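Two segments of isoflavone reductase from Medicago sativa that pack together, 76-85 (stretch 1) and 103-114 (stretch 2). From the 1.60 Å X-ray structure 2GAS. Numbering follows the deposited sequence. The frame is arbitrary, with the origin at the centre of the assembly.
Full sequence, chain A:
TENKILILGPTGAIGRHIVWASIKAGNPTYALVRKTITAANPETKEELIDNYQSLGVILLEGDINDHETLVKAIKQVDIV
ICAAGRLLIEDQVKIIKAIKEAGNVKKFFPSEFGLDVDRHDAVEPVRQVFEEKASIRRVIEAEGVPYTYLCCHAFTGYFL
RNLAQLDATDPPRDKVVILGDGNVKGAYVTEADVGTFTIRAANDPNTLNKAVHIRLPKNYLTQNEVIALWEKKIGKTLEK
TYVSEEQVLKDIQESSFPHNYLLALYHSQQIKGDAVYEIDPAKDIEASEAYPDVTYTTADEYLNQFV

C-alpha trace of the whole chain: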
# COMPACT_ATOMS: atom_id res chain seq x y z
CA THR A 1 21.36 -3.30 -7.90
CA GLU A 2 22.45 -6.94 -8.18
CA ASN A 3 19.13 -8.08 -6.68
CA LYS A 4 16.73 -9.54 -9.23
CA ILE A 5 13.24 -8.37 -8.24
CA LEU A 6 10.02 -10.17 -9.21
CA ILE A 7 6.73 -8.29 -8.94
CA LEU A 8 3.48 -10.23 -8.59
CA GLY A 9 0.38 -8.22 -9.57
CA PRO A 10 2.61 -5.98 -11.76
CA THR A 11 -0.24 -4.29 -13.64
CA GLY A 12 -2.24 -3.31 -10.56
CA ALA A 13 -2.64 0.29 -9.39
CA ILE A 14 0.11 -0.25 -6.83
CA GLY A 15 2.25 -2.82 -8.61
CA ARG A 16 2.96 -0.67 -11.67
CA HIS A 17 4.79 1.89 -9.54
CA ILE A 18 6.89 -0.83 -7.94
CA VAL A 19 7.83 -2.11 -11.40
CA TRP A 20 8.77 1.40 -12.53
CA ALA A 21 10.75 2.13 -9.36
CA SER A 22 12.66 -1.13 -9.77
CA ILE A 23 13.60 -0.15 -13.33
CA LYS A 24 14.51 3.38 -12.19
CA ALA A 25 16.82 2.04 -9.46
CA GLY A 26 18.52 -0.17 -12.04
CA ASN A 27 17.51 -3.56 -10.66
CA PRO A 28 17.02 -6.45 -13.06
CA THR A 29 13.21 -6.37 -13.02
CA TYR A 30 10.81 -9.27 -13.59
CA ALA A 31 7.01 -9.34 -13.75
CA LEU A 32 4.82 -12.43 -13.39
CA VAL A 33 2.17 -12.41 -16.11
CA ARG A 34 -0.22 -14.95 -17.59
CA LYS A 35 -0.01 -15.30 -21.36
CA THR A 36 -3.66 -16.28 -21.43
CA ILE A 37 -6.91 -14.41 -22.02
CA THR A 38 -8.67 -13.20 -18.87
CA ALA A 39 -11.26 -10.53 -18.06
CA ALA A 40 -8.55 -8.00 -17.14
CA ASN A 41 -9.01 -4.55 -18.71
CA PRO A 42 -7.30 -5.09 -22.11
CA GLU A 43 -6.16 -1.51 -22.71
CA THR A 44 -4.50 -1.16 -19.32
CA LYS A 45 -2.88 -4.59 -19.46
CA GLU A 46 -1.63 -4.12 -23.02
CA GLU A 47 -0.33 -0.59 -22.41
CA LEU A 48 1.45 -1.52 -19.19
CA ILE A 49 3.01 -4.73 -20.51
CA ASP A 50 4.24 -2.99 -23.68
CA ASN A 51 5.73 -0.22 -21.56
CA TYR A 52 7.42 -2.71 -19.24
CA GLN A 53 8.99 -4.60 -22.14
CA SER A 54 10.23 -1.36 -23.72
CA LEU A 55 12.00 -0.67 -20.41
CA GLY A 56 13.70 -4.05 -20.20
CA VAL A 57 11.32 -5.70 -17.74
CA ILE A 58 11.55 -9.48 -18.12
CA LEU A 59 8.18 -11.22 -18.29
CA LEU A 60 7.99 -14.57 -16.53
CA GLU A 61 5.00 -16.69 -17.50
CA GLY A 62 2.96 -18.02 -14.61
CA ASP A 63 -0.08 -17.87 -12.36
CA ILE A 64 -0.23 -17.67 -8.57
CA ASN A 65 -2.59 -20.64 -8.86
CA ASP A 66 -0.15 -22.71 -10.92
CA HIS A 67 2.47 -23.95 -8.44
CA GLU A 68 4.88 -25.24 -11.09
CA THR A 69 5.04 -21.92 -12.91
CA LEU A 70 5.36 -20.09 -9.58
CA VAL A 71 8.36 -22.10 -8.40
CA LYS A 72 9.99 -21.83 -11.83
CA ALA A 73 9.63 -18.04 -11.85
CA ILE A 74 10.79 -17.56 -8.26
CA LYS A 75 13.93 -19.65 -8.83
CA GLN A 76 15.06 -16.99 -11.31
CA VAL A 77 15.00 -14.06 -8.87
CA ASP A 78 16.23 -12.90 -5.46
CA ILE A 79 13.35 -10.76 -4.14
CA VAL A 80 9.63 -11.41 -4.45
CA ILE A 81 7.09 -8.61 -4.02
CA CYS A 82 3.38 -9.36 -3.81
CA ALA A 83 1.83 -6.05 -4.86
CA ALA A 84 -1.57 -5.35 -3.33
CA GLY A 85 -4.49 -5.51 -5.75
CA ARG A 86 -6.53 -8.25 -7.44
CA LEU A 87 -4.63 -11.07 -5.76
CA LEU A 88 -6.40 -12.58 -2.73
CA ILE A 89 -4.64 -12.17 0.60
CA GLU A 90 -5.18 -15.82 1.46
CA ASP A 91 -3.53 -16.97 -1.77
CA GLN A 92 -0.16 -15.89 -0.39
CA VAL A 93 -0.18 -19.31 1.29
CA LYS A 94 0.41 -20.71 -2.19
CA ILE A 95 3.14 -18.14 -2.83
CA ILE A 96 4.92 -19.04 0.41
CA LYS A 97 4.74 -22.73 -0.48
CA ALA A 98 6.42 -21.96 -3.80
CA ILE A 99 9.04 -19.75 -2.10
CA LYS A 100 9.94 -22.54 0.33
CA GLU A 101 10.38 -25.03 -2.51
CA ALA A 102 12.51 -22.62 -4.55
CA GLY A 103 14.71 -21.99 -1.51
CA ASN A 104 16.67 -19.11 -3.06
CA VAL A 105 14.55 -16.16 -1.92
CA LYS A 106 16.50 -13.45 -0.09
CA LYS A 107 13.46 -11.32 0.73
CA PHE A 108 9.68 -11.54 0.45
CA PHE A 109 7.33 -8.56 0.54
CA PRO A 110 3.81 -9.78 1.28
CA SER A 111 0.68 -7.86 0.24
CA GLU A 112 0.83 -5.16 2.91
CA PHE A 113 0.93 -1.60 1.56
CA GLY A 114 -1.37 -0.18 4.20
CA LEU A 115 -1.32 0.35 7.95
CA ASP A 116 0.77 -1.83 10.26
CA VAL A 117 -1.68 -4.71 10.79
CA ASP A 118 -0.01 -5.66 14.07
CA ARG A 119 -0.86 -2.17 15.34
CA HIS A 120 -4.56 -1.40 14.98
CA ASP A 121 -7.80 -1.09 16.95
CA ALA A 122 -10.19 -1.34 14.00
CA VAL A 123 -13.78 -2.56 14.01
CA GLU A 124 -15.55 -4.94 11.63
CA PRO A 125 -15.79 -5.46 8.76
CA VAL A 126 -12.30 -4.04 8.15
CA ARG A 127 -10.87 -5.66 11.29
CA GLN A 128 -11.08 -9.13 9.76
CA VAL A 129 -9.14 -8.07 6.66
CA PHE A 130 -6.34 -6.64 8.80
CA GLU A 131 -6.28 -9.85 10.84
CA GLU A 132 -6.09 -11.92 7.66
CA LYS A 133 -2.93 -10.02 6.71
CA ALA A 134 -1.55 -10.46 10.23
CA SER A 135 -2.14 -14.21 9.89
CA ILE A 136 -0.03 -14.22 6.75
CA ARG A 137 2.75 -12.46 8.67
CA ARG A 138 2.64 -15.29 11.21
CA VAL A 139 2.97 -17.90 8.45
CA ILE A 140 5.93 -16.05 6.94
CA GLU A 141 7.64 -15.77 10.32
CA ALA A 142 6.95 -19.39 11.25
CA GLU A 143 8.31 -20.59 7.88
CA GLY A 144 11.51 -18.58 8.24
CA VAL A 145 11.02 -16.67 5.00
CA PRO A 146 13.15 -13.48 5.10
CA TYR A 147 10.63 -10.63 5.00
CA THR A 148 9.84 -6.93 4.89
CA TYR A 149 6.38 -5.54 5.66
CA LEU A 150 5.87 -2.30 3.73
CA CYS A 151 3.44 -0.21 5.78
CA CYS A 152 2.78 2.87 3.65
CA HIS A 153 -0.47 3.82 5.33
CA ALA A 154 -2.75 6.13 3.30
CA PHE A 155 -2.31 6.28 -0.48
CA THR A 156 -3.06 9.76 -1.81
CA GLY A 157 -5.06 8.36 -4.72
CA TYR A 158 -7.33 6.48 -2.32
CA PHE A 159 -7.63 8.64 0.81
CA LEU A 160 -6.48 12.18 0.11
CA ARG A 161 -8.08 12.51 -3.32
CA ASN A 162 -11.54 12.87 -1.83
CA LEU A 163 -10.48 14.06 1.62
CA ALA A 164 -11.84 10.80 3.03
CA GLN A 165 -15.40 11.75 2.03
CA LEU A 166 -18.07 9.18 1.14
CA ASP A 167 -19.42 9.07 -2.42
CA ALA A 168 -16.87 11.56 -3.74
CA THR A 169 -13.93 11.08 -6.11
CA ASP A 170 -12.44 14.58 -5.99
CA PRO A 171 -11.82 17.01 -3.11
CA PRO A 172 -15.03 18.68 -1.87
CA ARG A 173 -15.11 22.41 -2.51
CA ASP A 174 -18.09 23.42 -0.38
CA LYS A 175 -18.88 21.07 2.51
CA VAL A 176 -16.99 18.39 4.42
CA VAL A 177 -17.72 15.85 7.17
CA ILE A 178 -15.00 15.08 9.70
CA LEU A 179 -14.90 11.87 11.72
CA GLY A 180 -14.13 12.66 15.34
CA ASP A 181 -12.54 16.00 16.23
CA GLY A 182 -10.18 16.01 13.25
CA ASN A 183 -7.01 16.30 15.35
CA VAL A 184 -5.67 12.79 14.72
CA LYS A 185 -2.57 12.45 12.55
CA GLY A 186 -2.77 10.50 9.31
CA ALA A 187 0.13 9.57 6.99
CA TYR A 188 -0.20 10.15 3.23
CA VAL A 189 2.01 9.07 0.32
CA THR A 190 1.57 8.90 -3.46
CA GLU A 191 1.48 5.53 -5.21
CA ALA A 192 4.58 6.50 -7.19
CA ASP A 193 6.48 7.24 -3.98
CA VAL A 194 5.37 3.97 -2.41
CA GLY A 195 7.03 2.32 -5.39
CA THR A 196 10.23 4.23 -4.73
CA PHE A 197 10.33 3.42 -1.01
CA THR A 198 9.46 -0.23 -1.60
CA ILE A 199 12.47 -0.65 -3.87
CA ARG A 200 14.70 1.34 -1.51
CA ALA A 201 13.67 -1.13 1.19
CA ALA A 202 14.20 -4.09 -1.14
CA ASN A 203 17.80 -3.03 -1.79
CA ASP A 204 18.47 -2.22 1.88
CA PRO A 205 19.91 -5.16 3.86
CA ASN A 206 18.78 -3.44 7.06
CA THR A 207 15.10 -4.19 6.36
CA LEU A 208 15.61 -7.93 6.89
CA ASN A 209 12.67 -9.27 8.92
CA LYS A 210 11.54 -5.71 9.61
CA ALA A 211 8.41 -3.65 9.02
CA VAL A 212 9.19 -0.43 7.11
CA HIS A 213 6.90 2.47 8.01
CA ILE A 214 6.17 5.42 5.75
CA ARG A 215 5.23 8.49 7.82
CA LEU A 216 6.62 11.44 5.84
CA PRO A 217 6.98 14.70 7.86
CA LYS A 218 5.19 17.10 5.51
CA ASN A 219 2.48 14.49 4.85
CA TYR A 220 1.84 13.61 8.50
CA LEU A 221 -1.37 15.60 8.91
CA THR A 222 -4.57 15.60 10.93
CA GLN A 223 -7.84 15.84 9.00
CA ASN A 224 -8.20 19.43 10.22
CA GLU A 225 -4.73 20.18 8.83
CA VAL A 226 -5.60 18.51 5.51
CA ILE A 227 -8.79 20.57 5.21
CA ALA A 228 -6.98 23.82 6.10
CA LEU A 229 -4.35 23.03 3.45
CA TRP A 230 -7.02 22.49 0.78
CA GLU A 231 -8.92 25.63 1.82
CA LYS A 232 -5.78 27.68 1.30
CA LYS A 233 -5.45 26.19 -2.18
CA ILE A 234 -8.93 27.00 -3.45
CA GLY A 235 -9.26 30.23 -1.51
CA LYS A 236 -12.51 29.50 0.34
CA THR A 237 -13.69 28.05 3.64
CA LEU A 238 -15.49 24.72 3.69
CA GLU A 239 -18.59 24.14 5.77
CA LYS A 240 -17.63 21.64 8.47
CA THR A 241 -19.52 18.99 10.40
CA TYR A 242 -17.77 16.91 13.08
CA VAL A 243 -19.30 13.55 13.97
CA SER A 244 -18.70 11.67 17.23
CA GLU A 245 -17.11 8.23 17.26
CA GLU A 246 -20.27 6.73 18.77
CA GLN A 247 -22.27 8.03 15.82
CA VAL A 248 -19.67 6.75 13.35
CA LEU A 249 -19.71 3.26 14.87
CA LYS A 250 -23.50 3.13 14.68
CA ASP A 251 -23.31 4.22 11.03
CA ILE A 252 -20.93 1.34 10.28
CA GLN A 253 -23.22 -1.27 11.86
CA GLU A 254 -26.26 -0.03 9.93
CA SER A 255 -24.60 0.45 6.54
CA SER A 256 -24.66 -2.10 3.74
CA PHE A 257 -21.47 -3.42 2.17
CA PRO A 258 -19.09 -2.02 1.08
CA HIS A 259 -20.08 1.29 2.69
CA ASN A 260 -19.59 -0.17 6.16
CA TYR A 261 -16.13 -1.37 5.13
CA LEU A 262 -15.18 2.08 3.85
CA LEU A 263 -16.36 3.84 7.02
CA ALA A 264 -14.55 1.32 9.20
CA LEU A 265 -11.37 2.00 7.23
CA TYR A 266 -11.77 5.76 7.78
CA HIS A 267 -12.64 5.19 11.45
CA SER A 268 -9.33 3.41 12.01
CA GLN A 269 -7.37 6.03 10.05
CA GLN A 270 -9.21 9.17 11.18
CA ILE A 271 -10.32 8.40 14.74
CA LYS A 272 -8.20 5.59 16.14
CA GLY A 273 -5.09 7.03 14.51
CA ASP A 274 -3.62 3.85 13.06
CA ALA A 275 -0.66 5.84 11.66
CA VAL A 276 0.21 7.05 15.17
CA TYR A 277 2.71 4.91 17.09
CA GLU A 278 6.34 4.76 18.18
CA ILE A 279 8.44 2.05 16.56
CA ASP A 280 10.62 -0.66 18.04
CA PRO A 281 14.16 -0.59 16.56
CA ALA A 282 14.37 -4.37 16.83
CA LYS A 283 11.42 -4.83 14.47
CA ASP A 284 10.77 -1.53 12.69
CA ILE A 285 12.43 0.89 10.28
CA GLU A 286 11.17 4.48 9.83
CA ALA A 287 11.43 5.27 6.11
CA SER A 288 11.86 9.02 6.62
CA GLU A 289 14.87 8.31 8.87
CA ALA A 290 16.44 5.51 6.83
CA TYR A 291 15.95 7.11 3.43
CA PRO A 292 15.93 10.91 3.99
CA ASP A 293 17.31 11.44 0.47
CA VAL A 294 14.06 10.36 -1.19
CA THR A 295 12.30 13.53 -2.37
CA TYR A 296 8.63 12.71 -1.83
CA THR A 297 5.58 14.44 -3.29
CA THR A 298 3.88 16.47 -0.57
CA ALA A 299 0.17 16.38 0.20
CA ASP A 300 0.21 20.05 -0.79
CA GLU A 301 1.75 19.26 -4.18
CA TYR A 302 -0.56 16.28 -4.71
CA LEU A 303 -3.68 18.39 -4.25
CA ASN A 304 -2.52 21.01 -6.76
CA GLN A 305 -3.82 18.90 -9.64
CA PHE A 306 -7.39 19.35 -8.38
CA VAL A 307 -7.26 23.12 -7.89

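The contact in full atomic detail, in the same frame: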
# COMPACT_ATOMS: atom_id res chain seq x y z
N GLN A 76 14.27 -17.89 -10.47
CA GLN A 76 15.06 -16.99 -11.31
C GLN A 76 15.36 -15.63 -10.69
O GLN A 76 16.12 -14.85 -11.26
CB GLN A 76 14.34 -16.78 -12.64
CG GLN A 76 14.13 -18.05 -13.44
CD GLN A 76 13.29 -17.82 -14.68
OE1 GLN A 76 13.69 -17.12 -15.61
NE2 GLN A 76 12.10 -18.41 -14.70
N VAL A 77 14.79 -15.36 -9.52
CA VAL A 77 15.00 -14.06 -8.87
C VAL A 77 15.50 -14.16 -7.43
O VAL A 77 15.67 -15.25 -6.89
CB VAL A 77 13.69 -13.25 -8.89
CG1 VAL A 77 13.21 -13.06 -10.32
CG2 VAL A 77 12.62 -13.96 -8.06
N ASP A 78 15.73 -13.00 -6.83
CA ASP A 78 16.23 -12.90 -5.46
C ASP A 78 15.17 -12.37 -4.49
O ASP A 78 15.07 -12.81 -3.35
CB ASP A 78 17.43 -11.96 -5.40
CG ASP A 78 18.59 -12.44 -6.26
OD1 ASP A 78 19.02 -11.68 -7.15
OD2 ASP A 78 19.06 -13.56 -6.02
N ILE A 79 14.38 -11.40 -4.96
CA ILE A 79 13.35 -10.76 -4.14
C ILE A 79 11.98 -10.89 -4.79
O ILE A 79 11.83 -10.69 -5.99
CB ILE A 79 13.70 -9.27 -3.94
CG1 ILE A 79 15.07 -9.16 -3.26
CG2 ILE A 79 12.62 -8.59 -3.09
CD1 ILE A 79 15.58 -7.74 -3.12
N VAL A 80 10.99 -11.23 -3.97
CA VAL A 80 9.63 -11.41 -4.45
C VAL A 80 8.72 -10.40 -3.76
O VAL A 80 8.68 -10.32 -2.53
CB VAL A 80 9.12 -12.84 -4.15
CG1 VAL A 80 7.69 -12.99 -4.63
CG2 VAL A 80 10.02 -13.86 -4.83
N ILE A 81 8.00 -9.62 -4.55
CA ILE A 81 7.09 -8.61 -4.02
C ILE A 81 5.66 -8.89 -4.46
O ILE A 81 5.37 -8.91 -5.65
CB ILE A 81 7.48 -7.20 -4.52
CG1 ILE A 81 8.91 -6.88 -4.07
CG2 ILE A 81 6.50 -6.17 -3.97
CD1 ILE A 81 9.44 -5.55 -4.57
N CYS A 82 4.78 -9.12 -3.49
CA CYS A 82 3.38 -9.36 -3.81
C CYS A 82 2.64 -8.03 -3.70
O CYS A 82 2.21 -7.63 -2.61
CB CYS A 82 2.77 -10.39 -2.85
SG CYS A 82 1.17 -10.97 -3.40
N ALA A 83 2.49 -7.35 -4.83
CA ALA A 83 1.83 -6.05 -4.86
C ALA A 83 0.34 -6.18 -4.58
O ALA A 83 -0.34 -7.02 -5.17
CB ALA A 83 2.06 -5.38 -6.21
N ALA A 84 -0.16 -5.33 -3.69
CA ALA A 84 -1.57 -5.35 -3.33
C ALA A 84 -2.44 -5.05 -4.55
O ALA A 84 -2.08 -4.22 -5.39
CB ALA A 84 -1.84 -4.34 -2.22
N GLY A 85 -3.58 -5.72 -4.63
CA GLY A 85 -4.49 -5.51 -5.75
C GLY A 85 -5.50 -6.63 -5.90
O GLY A 85 -6.16 -7.01 -4.93
N GLY A 103 13.61 -22.08 -2.46
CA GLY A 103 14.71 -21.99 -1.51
C GLY A 103 15.76 -20.91 -1.69
O GLY A 103 16.63 -20.76 -0.84
N ASN A 104 15.68 -20.15 -2.78
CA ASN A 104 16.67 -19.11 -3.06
C ASN A 104 16.26 -17.69 -2.70
O ASN A 104 17.06 -16.76 -2.84
CB ASN A 104 17.00 -19.14 -4.55
CG ASN A 104 15.77 -18.96 -5.42
OD1 ASN A 104 14.95 -19.87 -5.53
ND2 ASN A 104 15.62 -17.78 -6.01
N VAL A 105 15.04 -17.50 -2.22
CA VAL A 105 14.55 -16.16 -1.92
C VAL A 105 15.27 -15.45 -0.77
O VAL A 105 15.35 -15.96 0.35
CB VAL A 105 13.03 -16.18 -1.63
CG1 VAL A 105 12.52 -14.77 -1.34
CG2 VAL A 105 12.30 -16.75 -2.84
N LYS A 106 15.79 -14.26 -1.07
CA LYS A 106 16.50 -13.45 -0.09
C LYS A 106 15.58 -12.48 0.64
O LYS A 106 15.93 -11.98 1.71
CB LYS A 106 17.64 -12.69 -0.78
CG LYS A 106 18.64 -13.62 -1.43
CD LYS A 106 19.79 -12.86 -2.08
CE LYS A 106 20.72 -13.83 -2.80
NZ LYS A 106 21.81 -13.12 -3.51
N LYS A 107 14.41 -12.22 0.08
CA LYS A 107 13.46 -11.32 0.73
C LYS A 107 12.09 -11.39 0.09
O LYS A 107 11.97 -11.38 -1.13
CB LYS A 107 13.98 -9.87 0.70
CG LYS A 107 13.18 -8.92 1.58
CD LYS A 107 14.06 -7.86 2.24
CE LYS A 107 14.63 -6.88 1.23
NZ LYS A 107 15.49 -5.84 1.87
N PHE A 108 11.06 -11.48 0.92
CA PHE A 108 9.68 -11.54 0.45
C PHE A 108 8.88 -10.39 1.02
O PHE A 108 8.90 -10.16 2.24
CB PHE A 108 9.03 -12.87 0.85
CG PHE A 108 7.55 -12.94 0.56
CD1 PHE A 108 7.04 -12.57 -0.69
CD2 PHE A 108 6.66 -13.43 1.52
CE1 PHE A 108 5.67 -12.69 -0.97
CE2 PHE A 108 5.30 -13.55 1.24
CZ PHE A 108 4.81 -13.18 0.01
N PHE A 109 8.19 -9.66 0.14
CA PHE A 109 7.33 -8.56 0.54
C PHE A 109 5.89 -9.03 0.37
O PHE A 109 5.41 -9.13 -0.76
CB PHE A 109 7.49 -7.32 -0.36
CG PHE A 109 8.70 -6.48 -0.07
CD1 PHE A 109 9.97 -6.92 -0.43
CD2 PHE A 109 8.56 -5.22 0.51
CE1 PHE A 109 11.09 -6.11 -0.22
CE2 PHE A 109 9.68 -4.40 0.73
CZ PHE A 109 10.94 -4.84 0.36
N PRO A 110 5.20 -9.34 1.47
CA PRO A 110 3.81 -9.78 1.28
C PRO A 110 2.91 -8.59 0.93
O PRO A 110 3.36 -7.44 0.94
CB PRO A 110 3.46 -10.42 2.62
CG PRO A 110 4.33 -9.67 3.59
CD PRO A 110 5.64 -9.57 2.86
N SER A 111 1.65 -8.88 0.62
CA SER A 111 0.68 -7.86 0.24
C SER A 111 0.24 -7.00 1.43
O SER A 111 -0.85 -7.18 1.98
CB SER A 111 -0.53 -8.53 -0.42
OG SER A 111 -1.45 -7.57 -0.91
N GLU A 112 1.10 -6.06 1.80
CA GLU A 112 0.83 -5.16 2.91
C GLU A 112 0.35 -3.85 2.29
O GLU A 112 -0.81 -3.74 1.92
CB GLU A 112 2.12 -4.95 3.71
CG GLU A 112 2.57 -6.20 4.48
CD GLU A 112 1.84 -6.36 5.80
OE1 GLU A 112 1.37 -5.33 6.34
OE2 GLU A 112 1.74 -7.50 6.31
N PHE A 113 1.25 -2.88 2.18
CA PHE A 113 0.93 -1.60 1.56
C PHE A 113 -0.26 -0.86 2.16
O PHE A 113 -1.09 -0.28 1.44
CB PHE A 113 0.74 -1.82 0.05
CG PHE A 113 1.92 -2.47 -0.61
CD1 PHE A 113 1.93 -3.84 -0.86
CD2 PHE A 113 3.07 -1.72 -0.89
CE1 PHE A 113 3.06 -4.46 -1.39
CE2 PHE A 113 4.21 -2.34 -1.42
CZ PHE A 113 4.20 -3.71 -1.66
N GLY A 114 -0.32 -0.87 3.48
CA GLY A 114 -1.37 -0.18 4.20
C GLY A 114 -0.86 0.12 5.60
O GLY A 114 0.33 0.40 5.78
O HOH W 1 18.63 -16.03 -5.15
O HOH W 2 -3.76 -7.88 -2.57

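The two stretches lie side by side as neighbouring parallel strands, 79-82 and 107-109, whose N-to-C directions differ by 7° and whose axes approach to 4.7 Å. Together they bury 760 Å², and the largest shares fall to Asp-78, Val-80 and Cys-82, alternate residues whose backbones face the second stretch.

Val-80 is the centre of the pairing. Its N donates to Lys-107 O at 3.0 Å (166° at the hydrogen), and its O accepts from Phe-109 N at 2.8 Å (172°). One residue thus bonds to the two that flank its partner, Phe-108, the expected pattern for a parallel bridge; the same carbonyl also receives a CA-H...O contact from Phe-108 CA at 3.4 Å. The side chain of Val-80, with chi1 at t, shares a face of the sheet with Phe-108. Its CG1 lies 4.0 Å from Phe-108 CD1 and its CG2 4.2 Å from Val-105 CG2, so both methyls of this compact, branched residue meet apolar carbon.

Cys-82 continues the ladder: its N donates to Phe-109 O at 2.8 Å and 173°. Beyond it the regular pairing ends, and Cys-82 O instead meets Ser-111 CA at 3.2 Å in a CA-H...O contact. Its CB, directed toward the second stretch, sits 4.2 Å from Phe-108 CE1; the small side chain fits between this ring and Ser-111, whose CB is 4.2 Å from Cys-82 SG.

Asp-78 secures the other end. Its O accepts from Lys-106 N at 2.8 Å (158°), while its carboxylate reaches the extended Lys-106 side chain in a long salt bridge, OD2 to NZ 3.7 Å. A water donates to both Asp-78 OD2 (2.7 Å) and Asn-104 O (2.9 Å), tying the charged group to the backbone opposite. Charge suits this position, which is only partly exposed yet borders the exposed Lys-106.

The sheet's other face carries Ile-79, Ile-81, Lys-107 and Phe-109. Ile-79 CG2 approaches Phe-109 CE1 at 4.1 Å and Ile-81 CG1 approaches Phe-109 CD1 at 3.8 Å, so the ring contacts both isoleucines. Lys-107 starts on this face, but its end leads away and NZ is hydrogen-bonded elsewhere in the structure. Phe-113 extends the apolar packing past the strands: its CZ lies 4.1 Å from Ile-81 CG2 and its CD1 4.0 Å from Ala-84 CB. Finally, a second water links Ser-111 OG (2.9 Å) to Gly-85 N (3.0 Å), from which it accepts.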